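Local coordinates for isomaltodextranase (PDB 5AWO), which hydrolyses the alpha-1,6-glucosidic linkages of dextran, releasing successive isomaltose units from the non-reducing ends of the chains, at residues 111-114 with 115-119; 292-295 with 296-299. All blocks are in the same frame, centred on the assembly; numbering follows the deposited sequence.

In the fold
Both contacts are local and belong to the TIM-barrel domain of this family 27 glycoside hydrolase. Contact 1 ends a helix: helix 107-116 stops there and the chain turns into barrel strand 120-124. Contact 2 begins one: helix 295-302 starts at Pro295, on the way from barrel strand 263-265 to strand 312-314. Their centres are 34 Å apart, and their nearest atoms about 22 Å, so they do not touch. Contact 1 is partly exposed, whereas contact 2 is buried. Neither lies at the active site, where Asp201 is the probable nucleophile and Asp262 the probable proton donor.

Contact 1 of 2, residues 111-114 with 115-119; sequences ANYL and AARKM
The guanidinium of Arg117 lies flat on one face of the Tyr113 ring, with the planes only 7° apart. Arg117 CZ is 3.5 Å from the centroid of the Tyr113 ring, over the face, a cation-pi stack. Tyr113 CG is anti to the backbone N (chi1 -176°), and the Arg117 chain runs extended from CG to NE, which lays the charged group over the phenol. Arg117 NH1 also donates to Tyr113 O at 3.0 Å. Stack and bond together fix the rotation of the guanidinium.

Backbone bonds close the helix. Ala115 N and Ala116 N still bond in helical fashion to Ala111 O and Asn112 O. Leu114 O then takes two donors from opposite faces of its carbonyl plane: Met119 N at 2.8 Å and Arg117 N at 2.9 Å. The bond from Met119 N, together with Lys118 N to Ala115 O at 3.0 Å, makes a Schellman motif, with Lys118 at positive phi (60°) as its C-prime residue. One water donates to both Ala111 O and Met119 O, bridging the last turn to the exit.

The apolar part is small: Leu114 CD2 meets Met119 CB at 3.6 Å.

Helix 56-68 packs alongside. Its Ile63 touches Tyr113 and Leu114, Leu66 touches Met119, and Lys60 and Asp64 hydrogen-bond Tyr113 OH. Just beyond Met119 begins barrel strand 120-124.

Contact 2 of 2, residues 292-295 with 296-299; sequences WANP and FCGF
Trp292 lays its indole against the first turn of helix 295-302. Its CD1 meets Cys297 CB at 3.6 Å, and Cys297 O sits over one face of the indole, offset toward the rim. Cys297 SG is farther off, 5.5 Å from the centroid of the Trp292 five-membered ring, an oblique sulfur-aromatic contact. Trp292 CB packs against Gly298 N and CA. Trp285 and Trp302 meet the indole edge-to-face.

Asn294 holds the N-cap position. Asn294 O accepts from Gly298 N at 2.9 Å, in the carbonyl plane, with an N-H...O angle of 159°. Its side chain folds back over the start of the helix, beside Phe296 and Cys297.

Pro295 opens the helix, and its O takes the next bond, from Phe299 N at 2.8 Å. Pro295 CB touches Phe299 CE2 at 3.9 Å. Phe299 CG is anti to its own carbonyl carbon (chi1 -79°), which brings the ring past Pro295 O.

The two backbone bonds satisfy the amides of Gly298 and Phe299 in a buried setting of aromatic and aliphatic side chains. Proline, having no N-H, brings no amide donor to the first turn.

Contact 1 of 2, residues 111-114 with 115-119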
ATOM      1  N   ALA A 111     -17.430  12.720  13.751  1.00 20.93           N
ATOM      2  CA  ALA A 111     -16.405  11.899  14.375  1.00 21.26           C
ATOM      3  C   ALA A 111     -16.895  11.348  15.728  1.00 21.25           C
ATOM      4  O   ALA A 111     -16.623  10.205  16.069  1.00 22.78           O
ATOM      5  CB  ALA A 111     -15.108  12.663  14.535  1.00 21.66           C
ATOM      6  N   ASN A 112     -17.622  12.154  16.498  1.00 22.83           N
ATOM      7  CA  ASN A 112     -18.189  11.648  17.747  0.50 23.25           C
ATOM      8  C   ASN A 112     -19.328  10.642  17.548  1.00 23.19           C
ATOM      9  O   ASN A 112     -19.422   9.651  18.299  1.00 23.61           O
ATOM     10  CB  ASN A 112     -18.664  12.797  18.631  0.50 24.17           C
ATOM     11  CG  ASN A 112     -19.132  12.311  19.983  0.50 24.64           C
ATOM     12  OD1 ASN A 112     -18.328  11.856  20.790  0.50 25.79           O
ATOM     13  ND2 ASN A 112     -20.439  12.352  20.215  0.50 25.70           N
ATOM     14  N   TYR A 113     -20.197  10.882  16.563  1.00 22.94           N
ATOM     15  CA  TYR A 113     -21.296   9.981  16.229  1.00 22.66           C
ATOM     16  C   TYR A 113     -20.690   8.620  15.859  1.00 22.79           C
ATOM     17  O   TYR A 113     -21.145   7.570  16.322  1.00 23.70           O
ATOM     18  CB  TYR A 113     -22.121  10.568  15.069  1.00 23.01           C
ATOM     19  CG  TYR A 113     -23.360   9.797  14.662  1.00 23.21           C
ATOM     20  CD1 TYR A 113     -23.271   8.671  13.840  1.00 22.30           C
ATOM     21  CD2 TYR A 113     -24.638  10.193  15.088  1.00 23.70           C
ATOM     22  CE1 TYR A 113     -24.406   7.972  13.459  1.00 22.87           C
ATOM     23  CE2 TYR A 113     -25.770   9.494  14.725  1.00 24.67           C
ATOM     24  CZ  TYR A 113     -25.652   8.373  13.922  1.00 23.54           C
ATOM     25  OH  TYR A 113     -26.792   7.684  13.555  1.00 24.70           O
ATOM     26  N   LEU A 114     -19.646   8.647  15.029  1.00 21.80           N
ATOM     27  CA  LEU A 114     -18.910   7.419  14.682  1.00 20.95           C
ATOM     28  C   LEU A 114     -18.281   6.754  15.918  1.00 22.60           C
ATOM     29  O   LEU A 114     -18.396   5.540  16.118  1.00 21.83           O
ATOM     30  CB  LEU A 114     -17.859   7.721  13.589  1.00 20.22           C
ATOM     31  CG  LEU A 114     -18.432   7.911  12.178  1.00 19.98           C
ATOM     32  CD1 LEU A 114     -17.560   8.787  11.284  1.00 19.20           C
ATOM     33  CD2 LEU A 114     -18.682   6.569  11.505  1.00 20.65           C
ATOM     34  N   ALA A 115     -17.647   7.538  16.777  1.00 23.56           N
ATOM     35  CA  ALA A 115     -17.047   7.015  18.011  1.00 24.57           C
ATOM     36  C   ALA A 115     -18.067   6.272  18.879  1.00 24.59           C
ATOM     37  O   ALA A 115     -17.762   5.195  19.415  1.00 24.66           O
ATOM     38  CB  ALA A 115     -16.417   8.145  18.800  1.00 25.56           C
ATOM     39  N   ALA A 116     -19.288   6.792  18.947  1.00 24.55           N
ATOM     40  CA  ALA A 116     -20.338   6.136  19.771  1.00 26.68           C
ATOM     41  C   ALA A 116     -20.696   4.765  19.212  1.00 27.97           C
ATOM     42  O   ALA A 116     -21.246   3.895  19.918  1.00 27.37           O
ATOM     43  CB  ALA A 116     -21.586   7.012  19.866  1.00 27.04           C
ATOM     44  N   ARG A 117     -20.380   4.570  17.928  1.00 25.60           N
ATOM     45  CA  ARG A 117     -20.651   3.319  17.231  1.00 26.29           C
ATOM     46  C   ARG A 117     -19.373   2.494  16.979  1.00 25.26           C
ATOM     47  O   ARG A 117     -19.382   1.607  16.127  1.00 25.07           O
ATOM     48  CB  ARG A 117     -21.406   3.628  15.940  1.00 27.36           C
ATOM     49  CG  ARG A 117     -22.805   4.146  16.228  1.00 27.66           C
ATOM     50  CD  ARG A 117     -23.466   4.940  15.116  1.00 27.89           C
ATOM     51  NE  ARG A 117     -24.795   5.401  15.531  1.00 28.66           N
ATOM     52  CZ  ARG A 117     -25.029   6.391  16.400  1.00 29.34           C
ATOM     53  NH1 ARG A 117     -24.037   7.063  16.959  1.00 28.15           N
ATOM     54  NH2 ARG A 117     -26.283   6.724  16.704  1.00 31.34           N
ATOM     55  N   LYS A 118     -18.316   2.756  17.750  1.00 25.38           N
ATOM     56  CA  LYS A 118     -17.026   2.058  17.648  1.00 25.62           C
ATOM     57  C   LYS A 118     -16.381   2.227  16.250  1.00 23.69           C
ATOM     58  O   LYS A 118     -15.706   1.329  15.746  1.00 23.81           O
ATOM     59  CB  LYS A 118     -17.151   0.563  17.982  1.00 29.89           C
ATOM     60  CG  LYS A 118     -17.903   0.221  19.271  1.00 34.16           C
ATOM     61  CD  LYS A 118     -18.106  -1.290  19.382  1.00 38.43           C
ATOM     62  CE  LYS A 118     -19.237  -1.659  20.319  1.00 42.79           C
ATOM     63  NZ  LYS A 118     -18.978  -1.222  21.713  1.00 45.32           N
ATOM     64  N   MET A 119     -16.570   3.409  15.670  1.00 20.92           N
ATOM     65  CA  MET A 119     -16.092   3.702  14.315  1.00 19.38           C
ATOM     66  C   MET A 119     -15.322   5.022  14.316  1.00 20.33           C
ATOM     67  O   MET A 119     -15.360   5.793  15.295  1.00 20.90           O
ATOM     68  CB  MET A 119     -17.281   3.785  13.374  1.00 20.23           C
ATOM     69  CG  MET A 119     -17.982   2.450  13.164  1.00 20.53           C
ATOM     70  SD  MET A 119     -19.368   2.511  12.055  1.00 21.12           S
ATOM     71  CE  MET A 119     -18.534   2.768  10.480  1.00 22.66           C
TER
HETATM   72  O   HOH W   1     -14.519   8.458  15.817  1.00 26.26           O

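Contact 2 of 2, residues 292-295 with 296-299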
ATOM      1  N   TRP A 292      -1.131   1.835 -15.039  1.00 12.46           N
ATOM      2  CA  TRP A 292      -1.990   0.729 -15.473  1.00 12.30           C
ATOM      3  C   TRP A 292      -3.449   1.031 -15.152  1.00 12.27           C
ATOM      4  O   TRP A 292      -3.765   1.653 -14.120  1.00 12.15           O
ATOM      5  CB  TRP A 292      -1.565  -0.578 -14.800  1.00 12.46           C
ATOM      6  CG  TRP A 292      -0.257  -1.123 -15.278  1.00 12.46           C
ATOM      7  CD1 TRP A 292      -0.052  -1.888 -16.392  1.00 13.18           C
ATOM      8  CD2 TRP A 292       1.026  -0.965 -14.663  1.00 12.41           C
ATOM      9  NE1 TRP A 292       1.273  -2.220 -16.506  1.00 13.28           N
ATOM     10  CE2 TRP A 292       1.961  -1.653 -15.470  1.00 12.81           C
ATOM     11  CE3 TRP A 292       1.487  -0.296 -13.525  1.00 13.07           C
ATOM     12  CZ2 TRP A 292       3.317  -1.701 -15.149  1.00 12.76           C
ATOM     13  CZ3 TRP A 292       2.842  -0.331 -13.224  1.00 14.29           C
ATOM     14  CH2 TRP A 292       3.741  -1.012 -14.029  1.00 14.00           C
ATOM     15  N   ALA A 293      -4.371   0.597 -16.022  1.00 12.51           N
ATOM     16  CA  ALA A 293      -5.778   0.921 -15.848  1.00 12.40           C
ATOM     17  C   ALA A 293      -6.503   0.003 -14.877  1.00 12.12           C
ATOM     18  O   ALA A 293      -7.260   0.463 -14.043  1.00 12.75           O
ATOM     19  CB  ALA A 293      -6.510   0.924 -17.184  1.00 13.03           C
ATOM     20  N   ASN A 294      -6.289  -1.307 -15.007  1.00 12.08           N
ATOM     21  CA  ASN A 294      -6.994  -2.271 -14.163  1.00 12.24           C
ATOM     22  C   ASN A 294      -6.083  -2.728 -13.035  1.00 11.92           C
ATOM     23  O   ASN A 294      -4.840  -2.713 -13.170  1.00 12.66           O
ATOM     24  CB  ASN A 294      -7.548  -3.457 -14.984  1.00 12.46           C
ATOM     25  CG  ASN A 294      -6.468  -4.310 -15.604  1.00 12.24           C
ATOM     26  OD1 ASN A 294      -6.186  -4.219 -16.830  1.00 15.51           O
ATOM     27  ND2 ASN A 294      -5.832  -5.105 -14.816  1.00 11.27           N
ATOM     28  N   PRO A 295      -6.669  -3.099 -11.882  1.00 11.20           N
ATOM     29  CA  PRO A 295      -5.838  -3.438 -10.715  1.00 11.80           C
ATOM     30  C   PRO A 295      -5.103  -4.765 -10.817  1.00 11.70           C
ATOM     31  O   PRO A 295      -4.058  -4.916 -10.181  1.00 12.01           O
ATOM     32  CB  PRO A 295      -6.824  -3.382  -9.548  1.00 11.14           C
ATOM     33  CG  PRO A 295      -8.175  -3.645 -10.197  1.00 11.23           C
ATOM     34  CD  PRO A 295      -8.087  -2.919 -11.512  1.00 11.35           C
ATOM     35  N   PHE A 296      -5.565  -5.720 -11.638  1.00 11.44           N
ATOM     36  CA  PHE A 296      -4.726  -6.884 -11.841  1.00 12.17           C
ATOM     37  C   PHE A 296      -3.360  -6.436 -12.334  1.00 12.16           C
ATOM     38  O   PHE A 296      -2.324  -6.872 -11.805  1.00 13.06           O
ATOM     39  CB  PHE A 296      -5.332  -7.883 -12.818  1.00 12.25           C
ATOM     40  CG  PHE A 296      -6.274  -8.870 -12.193  1.00 12.25           C
ATOM     41  CD1 PHE A 296      -5.767  -9.949 -11.466  1.00 11.79           C
ATOM     42  CD2 PHE A 296      -7.641  -8.775 -12.349  1.00 12.56           C
ATOM     43  CE1 PHE A 296      -6.621 -10.876 -10.894  1.00 12.28           C
ATOM     44  CE2 PHE A 296      -8.489  -9.700 -11.793  1.00 12.60           C
ATOM     45  CZ  PHE A 296      -7.980 -10.770 -11.059  1.00 12.21           C
ATOM     46  N   CYS A 297      -3.330  -5.565 -13.336  1.00 12.18           N
ATOM     47  CA  CYS A 297      -2.066  -5.108 -13.901  1.00 12.45           C
ATOM     48  C   CYS A 297      -1.381  -4.105 -12.976  1.00 11.97           C
ATOM     49  O   CYS A 297      -0.148  -4.129 -12.852  1.00 12.71           O
ATOM     50  CB  CYS A 297      -2.268  -4.456 -15.255  1.00 12.50           C
ATOM     51  SG  CYS A 297      -2.748  -5.630 -16.556  1.00 14.35           S
ATOM     52  N   GLY A 298      -2.130  -3.203 -12.351  1.00 10.94           N
ATOM     53  CA  GLY A 298      -1.501  -2.221 -11.488  1.00 11.87           C
ATOM     54  C   GLY A 298      -0.876  -2.805 -10.230  1.00 11.82           C
ATOM     55  O   GLY A 298       0.228  -2.398  -9.815  1.00 12.67           O
ATOM     56  N   PHE A 299      -1.565  -3.724  -9.561  1.00 11.21           N
ATOM     57  CA  PHE A 299      -0.987  -4.381  -8.404  1.00 11.64           C
ATOM     58  C   PHE A 299       0.262  -5.131  -8.850  1.00 11.78           C
ATOM     59  O   PHE A 299       1.307  -5.075  -8.174  1.00 12.81           O
ATOM     60  CB  PHE A 299      -1.955  -5.393  -7.787  1.00 11.55           C
ATOM     61  CG  PHE A 299      -3.053  -4.803  -6.915  1.00 11.80           C
ATOM     62  CD1 PHE A 299      -2.796  -3.850  -5.931  1.00 11.76           C
ATOM     63  CD2 PHE A 299      -4.356  -5.281  -7.034  1.00 12.03           C
ATOM     64  CE1 PHE A 299      -3.804  -3.390  -5.097  1.00 11.62           C
ATOM     65  CE2 PHE A 299      -5.361  -4.818  -6.213  1.00 11.58           C
ATOM     66  CZ  PHE A 299      -5.084  -3.873  -5.239  1.00 11.67           C
TER